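Local coordinates for protein gamma-glutamyltranspeptidase (Klebsiella pneumoniae subsp. pneumoniae, PDB 5HFT) that catalyses the conversion of oxamate to oxalate in the uric acid degradation pathway and belongs to the gamma-glutamyltransferase family, at residues A56-V61 / E136-S141; S103-E108 / G243-L248; Q279-L284 / Q333-P338. All coordinates share one frame; numbering follows the deposited sequence.

Interaction 1 (A56-V61 / E136-S141)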
# COMPACT_ATOMS: atom_id res chain seq x y z
N ALA A 56 7.06 1.66 -15.72
CA ALA A 56 7.01 1.72 -14.26
C ALA A 56 5.82 0.95 -13.69
O ALA A 56 5.90 0.46 -12.55
CB ALA A 56 6.95 3.17 -13.79
N ILE A 57 4.71 0.86 -14.42
CA ILE A 57 3.54 0.18 -13.87
C ILE A 57 3.76 -1.33 -13.86
O ILE A 57 3.61 -2.00 -12.83
CB ILE A 57 2.27 0.57 -14.64
CG1 ILE A 57 1.82 1.96 -14.23
CG2 ILE A 57 1.16 -0.41 -14.34
CD1 ILE A 57 0.98 2.66 -15.26
N GLU A 58 4.16 -1.89 -15.00
CA GLU A 58 4.46 -3.32 -15.06
C GLU A 58 5.55 -3.67 -14.05
O GLU A 58 5.51 -4.73 -13.41
CB GLU A 58 4.85 -3.71 -16.48
CG GLU A 58 3.83 -3.29 -17.57
CD GLU A 58 4.36 -3.44 -19.01
OE1 GLU A 58 5.37 -2.78 -19.36
OE2 GLU A 58 3.77 -4.23 -19.79
N ALA A 59 6.53 -2.78 -13.88
CA ALA A 59 7.53 -2.99 -12.84
C ALA A 59 6.89 -2.99 -11.47
O ALA A 59 7.30 -3.75 -10.59
CB ALA A 59 8.64 -1.94 -12.93
N MET A 60 5.88 -2.13 -11.26
CA MET A 60 5.18 -2.12 -9.98
C MET A 60 4.37 -3.39 -9.79
O MET A 60 4.30 -3.93 -8.68
CB MET A 60 4.23 -0.93 -9.88
CG MET A 60 3.49 -0.91 -8.57
SD MET A 60 4.66 -0.57 -7.24
CE MET A 60 4.93 1.19 -7.49
N VAL A 61 3.78 -3.91 -10.86
CA VAL A 61 2.97 -5.11 -10.73
C VAL A 61 3.85 -6.29 -10.35
O VAL A 61 3.54 -7.03 -9.40
CB VAL A 61 2.17 -5.37 -12.01
CG1 VAL A 61 1.72 -6.81 -12.04
CG2 VAL A 61 0.96 -4.48 -12.06
N GLU A 136 -6.20 -3.51 -13.81
CA GLU A 136 -6.57 -2.17 -14.28
C GLU A 136 -5.34 -1.33 -14.62
O GLU A 136 -5.29 -0.68 -15.68
CB GLU A 136 -7.42 -1.45 -13.23
CG GLU A 136 -7.54 0.05 -13.51
CD GLU A 136 -8.78 0.41 -14.29
OE1 GLU A 136 -9.70 -0.43 -14.34
OE2 GLU A 136 -8.85 1.54 -14.84
N ALA A 137 -4.35 -1.30 -13.73
CA ALA A 137 -3.13 -0.54 -14.01
C ALA A 137 -2.47 -1.02 -15.30
O ALA A 137 -1.89 -0.22 -16.05
CB ALA A 137 -2.16 -0.65 -12.83
N LEU A 138 -2.52 -2.32 -15.56
CA LEU A 138 -1.86 -2.84 -16.76
C LEU A 138 -2.56 -2.37 -18.02
O LEU A 138 -1.90 -2.01 -19.00
CB LEU A 138 -1.81 -4.36 -16.72
CG LEU A 138 -0.78 -4.98 -15.78
CD1 LEU A 138 -1.00 -6.49 -15.69
CD2 LEU A 138 0.65 -4.62 -16.21
N ARG A 139 -3.90 -2.39 -18.02
CA ARG A 139 -4.64 -1.82 -19.14
C ARG A 139 -4.33 -0.34 -19.30
O ARG A 139 -4.30 0.18 -20.42
CB ARG A 139 -6.15 -2.05 -18.95
N ILE A 140 -4.12 0.36 -18.18
CA ILE A 140 -3.63 1.73 -18.24
C ILE A 140 -2.25 1.78 -18.85
O ILE A 140 -1.96 2.61 -19.72
CB ILE A 140 -3.62 2.37 -16.84
CG1 ILE A 140 -5.03 2.55 -16.28
CG2 ILE A 140 -2.84 3.64 -16.86
CD1 ILE A 140 -5.03 3.04 -14.85
N SER A 141 -1.37 0.86 -18.45
CA SER A 141 -0.02 0.91 -18.96
C SER A 141 0.06 0.46 -20.40
O SER A 141 1.05 0.75 -21.07
CB SER A 141 0.92 0.08 -18.11
OG SER A 141 2.08 -0.23 -18.85

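Interaction 2 (S103-E108 / G243-L248)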
# COMPACT_ATOMS: atom_id res chain seq x y z
N SER A 103 -21.80 -10.83 -0.44
CA SER A 103 -23.26 -10.80 -0.55
C SER A 103 -23.95 -11.55 0.59
O SER A 103 -25.13 -11.33 0.84
CB SER A 103 -23.67 -11.36 -1.91
OG SER A 103 -23.14 -12.66 -2.09
N LEU A 104 -23.23 -12.43 1.29
CA LEU A 104 -23.74 -13.11 2.48
C LEU A 104 -23.45 -12.35 3.77
O LEU A 104 -23.77 -12.84 4.84
CB LEU A 104 -23.12 -14.50 2.59
CG LEU A 104 -23.89 -15.72 2.15
CD1 LEU A 104 -23.40 -16.25 0.82
CD2 LEU A 104 -23.80 -16.78 3.25
N ALA A 105 -22.81 -11.19 3.69
CA ALA A 105 -22.41 -10.47 4.90
C ALA A 105 -23.53 -9.52 5.33
O ALA A 105 -23.46 -8.30 5.18
CB ALA A 105 -21.10 -9.72 4.65
N THR A 106 -24.59 -10.10 5.88
CA THR A 106 -25.75 -9.30 6.22
C THR A 106 -25.77 -8.96 7.71
O THR A 106 -25.27 -9.72 8.55
CB THR A 106 -27.06 -10.00 5.81
OG1 THR A 106 -27.28 -11.14 6.65
CG2 THR A 106 -27.03 -10.41 4.32
N LEU A 107 -26.38 -7.81 8.03
CA LEU A 107 -26.44 -7.33 9.40
C LEU A 107 -26.96 -8.39 10.37
O LEU A 107 -26.65 -8.34 11.56
CB LEU A 107 -27.30 -6.07 9.48
CG LEU A 107 -27.02 -5.18 10.69
CD1 LEU A 107 -25.60 -4.63 10.60
CD2 LEU A 107 -28.02 -4.06 10.76
N GLU A 108 -27.78 -9.32 9.88
CA GLU A 108 -28.33 -10.38 10.72
C GLU A 108 -27.26 -11.40 11.09
O GLU A 108 -27.16 -11.82 12.24
CB GLU A 108 -29.50 -11.07 10.02
N GLY A 243 -17.18 -21.40 5.15
CA GLY A 243 -18.18 -20.57 5.78
C GLY A 243 -17.91 -19.09 5.65
O GLY A 243 -18.27 -18.32 6.54
N MET A 244 -17.32 -18.70 4.61
CA MET A 244 -17.01 -17.29 4.43
C MET A 244 -18.19 -16.58 3.76
O MET A 244 -18.77 -17.11 2.81
CB MET A 244 -15.75 -17.13 3.59
CG MET A 244 -14.45 -16.94 4.35
SD MET A 244 -13.19 -16.28 3.23
CE MET A 244 -12.71 -17.77 2.40
N PRO A 245 -18.54 -15.36 4.20
CA PRO A 245 -19.71 -14.68 3.64
C PRO A 245 -19.48 -14.08 2.26
O PRO A 245 -19.90 -12.95 2.02
CB PRO A 245 -19.99 -13.59 4.68
CG PRO A 245 -18.66 -13.27 5.23
CD PRO A 245 -17.85 -14.53 5.20
N ILE A 246 -18.83 -14.80 1.36
CA ILE A 246 -18.48 -14.30 0.03
C ILE A 246 -18.89 -15.32 -1.01
O ILE A 246 -18.79 -16.53 -0.78
CB ILE A 246 -16.96 -13.99 -0.08
CG1 ILE A 246 -16.51 -13.06 1.03
CG2 ILE A 246 -16.59 -13.38 -1.46
CD1 ILE A 246 -15.06 -12.65 0.88
N THR A 247 -19.38 -14.85 -2.16
CA THR A 247 -19.85 -15.71 -3.23
C THR A 247 -19.04 -15.49 -4.50
O THR A 247 -18.29 -14.52 -4.62
CB THR A 247 -21.33 -15.49 -3.53
OG1 THR A 247 -21.55 -14.11 -3.84
CG2 THR A 247 -22.20 -15.91 -2.37
N LEU A 248 -19.17 -16.44 -5.43
CA LEU A 248 -18.60 -16.28 -6.75
C LEU A 248 -19.16 -15.04 -7.43
O LEU A 248 -18.44 -14.34 -8.15
CB LEU A 248 -18.89 -17.50 -7.61
CG LEU A 248 -18.34 -17.55 -9.03
CD1 LEU A 248 -16.79 -17.43 -9.12
CD2 LEU A 248 -18.84 -18.82 -9.69

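Interaction 3 (Q279-L284 / Q333-P338)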
# COMPACT_ATOMS: atom_id res chain seq x y z
N GLN A 279 -12.00 11.69 4.96
CA GLN A 279 -10.79 11.22 5.64
C GLN A 279 -9.54 12.02 5.28
O GLN A 279 -8.61 12.09 6.09
CB GLN A 279 -10.53 9.74 5.32
N GLY A 280 -9.50 12.63 4.10
CA GLY A 280 -8.26 13.21 3.62
C GLY A 280 -8.23 14.72 3.65
O GLY A 280 -7.18 15.33 3.44
N LEU A 281 -9.39 15.35 3.88
CA LEU A 281 -9.41 16.80 4.03
C LEU A 281 -8.47 17.25 5.14
O LEU A 281 -7.67 18.18 4.96
CB LEU A 281 -10.83 17.28 4.32
CG LEU A 281 -10.90 18.72 4.84
CD1 LEU A 281 -10.87 19.74 3.71
CD2 LEU A 281 -12.11 18.90 5.72
N VAL A 282 -8.52 16.58 6.30
CA VAL A 282 -7.73 17.03 7.44
C VAL A 282 -6.24 16.98 7.14
O VAL A 282 -5.50 17.93 7.42
CB VAL A 282 -8.10 16.24 8.71
CG1 VAL A 282 -7.88 14.73 8.53
CG2 VAL A 282 -7.33 16.76 9.90
N SER A 283 -5.77 15.89 6.52
CA SER A 283 -4.34 15.77 6.27
C SER A 283 -3.86 16.82 5.28
O SER A 283 -2.86 17.50 5.52
CB SER A 283 -3.99 14.36 5.77
OG SER A 283 -2.59 14.27 5.52
N LEU A 284 -4.57 16.98 4.16
CA LEU A 284 -4.13 17.93 3.13
C LEU A 284 -4.21 19.36 3.64
O LEU A 284 -3.34 20.18 3.31
CB LEU A 284 -5.00 17.79 1.88
CG LEU A 284 -4.77 16.60 0.97
CD1 LEU A 284 -5.69 16.68 -0.26
CD2 LEU A 284 -3.30 16.48 0.57
N GLN A 333 -16.22 20.34 -2.91
CA GLN A 333 -15.42 19.94 -1.75
C GLN A 333 -14.04 20.60 -1.71
O GLN A 333 -13.52 20.93 -0.64
CB GLN A 333 -15.27 18.42 -1.71
CG GLN A 333 -14.52 17.91 -0.49
CD GLN A 333 -12.99 17.98 -0.62
OE1 GLN A 333 -12.43 17.69 -1.67
NE2 GLN A 333 -12.33 18.40 0.46
N GLN A 334 -13.41 20.76 -2.87
CA GLN A 334 -12.07 21.33 -2.92
C GLN A 334 -12.05 22.76 -2.38
O GLN A 334 -11.84 23.71 -3.15
CB GLN A 334 -11.53 21.28 -4.35
N LEU A 335 -12.25 22.94 -1.07
CA LEU A 335 -12.04 24.25 -0.48
C LEU A 335 -10.56 24.56 -0.24
O LEU A 335 -10.21 25.74 -0.12
CB LEU A 335 -12.80 24.38 0.84
CG LEU A 335 -12.30 23.58 2.06
CD1 LEU A 335 -11.15 24.27 2.81
CD2 LEU A 335 -13.48 23.31 2.99
N LEU A 336 -9.70 23.54 -0.16
CA LEU A 336 -8.28 23.65 0.17
C LEU A 336 -7.49 24.65 -0.67
O LEU A 336 -6.45 24.31 -1.25
CB LEU A 336 -7.63 22.27 0.06
CG LEU A 336 -8.29 21.21 0.96
CD1 LEU A 336 -8.50 19.92 0.21
CD2 LEU A 336 -7.42 21.01 2.18
N THR A 337 -7.96 25.88 -0.73
CA THR A 337 -7.41 27.01 -1.46
C THR A 337 -6.73 27.98 -0.51
O THR A 337 -7.11 28.09 0.66
CB THR A 337 -8.52 27.74 -2.22
OG1 THR A 337 -9.54 28.13 -1.30
CG2 THR A 337 -9.14 26.84 -3.28
N PRO A 338 -5.69 28.68 -0.96
CA PRO A 338 -5.12 29.74 -0.11
C PRO A 338 -6.11 30.85 0.17
O PRO A 338 -5.98 31.56 1.18
CB PRO A 338 -3.90 30.22 -0.92
CG PRO A 338 -3.58 29.07 -1.84
CD PRO A 338 -4.90 28.47 -2.19

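Interaction 1 (A56-V61 / E136-S141)
The carboxylate of Glu58, which lies over Ser141, is gripped from outside the pair of segments: the backbone N of Leu149 binds OE2 and that of Ser55 binds OE1. Helices 56-70 and 130-144 run nearly antiparallel here, their segment axes 9.2 Å apart at an angle of 157°, as neighbours in a helical layer on strands 80-86 and 93-97, consistent with the layered Ntn-hydrolase fold of this family. Nearer the backbone than the bound carboxylate, the aliphatic part of Glu58 is used for packing: CG meets Leu138 CD2 at 3.7 Å, the two side chains crossing at about a right angle. Ile57 is a knob in the hole formed by Ala137, Leu138, Ile140 and Ser141. Its chi1 of -76° sets CG2 anti to the backbone N, and this methyl enters the hole, 3.7 Å from Ala137 CB and 3.5 Å from Ala137 O. The other branch lays CD1 against Ser141 CB at 3.8 Å, with Ile140 CG2 farther off at 4.3 Å. Ser141 offers CB rather than its hydroxyl to the knob, while its OG is hydrogen-bonded to Ser55 OG; both polar groups, although buried, thus have partners. Trp83 touches Val61 and Ala137, closing the strand side. One turn beyond Glu58, Val61 CG2 lies across Leu138 at 4.1 Å from CG.

Interaction 2 (S103-E108 / G243-L248)
The turn joining helix 230-242 to helix 248-252, entered through a Schellman motif at Gly243 and left through the N-cap Thr247, receives Ser103, Leu104 and Ala105 of the loop that follows strand 93-97. The cap is the polar end of the contact. Thr247 OG1 lies 2.8 Å from Ser103 OG, a hydrogen-bond distance, while OG1 also caps a backbone N in the first turn of helix 248-252, so the hydroxyl belongs to both the helix start and the loop. Asp250 OD2, on that same turn, accepts the backbone N of Thr247 and that of Ser103 and ties the two segments a second time. With chi1 at 56°, the OG1 of Thr247 sits between its backbone N and carbonyl carbon, and CG2, anti to the carbonyl carbon, faces Leu104 CD1. The apolar end is Pro245: its CB packs 3.9 Å from Leu104 CB and 4.0 Å from Ala105 CB, with Tyr110 and Leu125 touching the same proline. Between the two ends Leu104 N makes a weak, bent hydrogen bond to Pro245 O (3.4 Å, 139° at the hydrogen). Ala105 centres an inverse gamma turn just past this bond. The contact thus joins a buried apolar seat on Pro245 to a polar end in which Thr247 and Asp250 serve both the helix start and the loop; the backbone bond, being weak, probably adds little.

Interaction 3 (Q279-L284 / Q333-P338)
Leu281 and Leu284, one helical turn apart, grip the side chain of Leu336 where helix 277-287 meets the loop that leads into helix 338-341. This is helix-to-loop packing far from the centre of the chain, and strand 262-266 joins it, with Leu284 touching Leu262 and Leu264. Apolar contacts carry most of it. Leu336 points at the helix and its CD2 does most of the touching: it lies 4.0 Å from Leu281 CD1 and 4.0 Å from Leu284 CB, thus resting on both side chains. The same methyl also meets the backbone between them, 4.0 Å from Leu281 O, and has a further contact with Leu284 C at 3.9 Å. Leu281 reaches this place from the flank of the helix. Its CG is anti to the backbone N (chi1 165°), which carries CD1 out toward the loop, and there CD1 becomes the common partner of three residues. Besides Leu336 it meets Leu335 more loosely, 4.4 Å from CG, and Leu317 of helix 309-318 touches Leu335 in turn.

Mixed contacts are few. The chain of Gln333 bends at chi2 (-82°), bringing its amide across Leu281 with NE2 3.8 Å from CD1; this is van der Waals contact of an amide nitrogen with a methyl. Pro277 and Leu262 touch the same glutamine.

Hydrogen bonds serve each segment separately. On the helix, Ser283 OG makes a weak hydrogen bond to a polar side chain of the neighbouring protein chain. The hydrogen bond in the loop is local, between Thr337, at the N-cap position before helix 338-341, and Leu335: Thr337 OG1 donates to Leu335 O at 2.7 Å, tilted 31° from the carbonyl plane.

In the fold
Interaction 1 is the core contact, its centre 14 Å from that of the chain, whereas interactions 2 and 3 lie 23 and 24 Å out. None touches another; the closest pair, interactions 1 and 2, keeps about 17 Å between nearest atoms. Those two interleave along the chain: strand 93-97, which underlies helix 130-144, runs on into the 103-108 loop before the chain returns to that helix. Interaction 3 follows later and builds on strand 262-266 instead. Chemistry follows place: an isoleucine knob of one helix seated in another inside, a capping threonine hydroxyl shared with a serine and a carboxylate that binds both segments at the partly exposed loop junction, and a leucine cluster, buried although peripheral, where a loop closes over a helix.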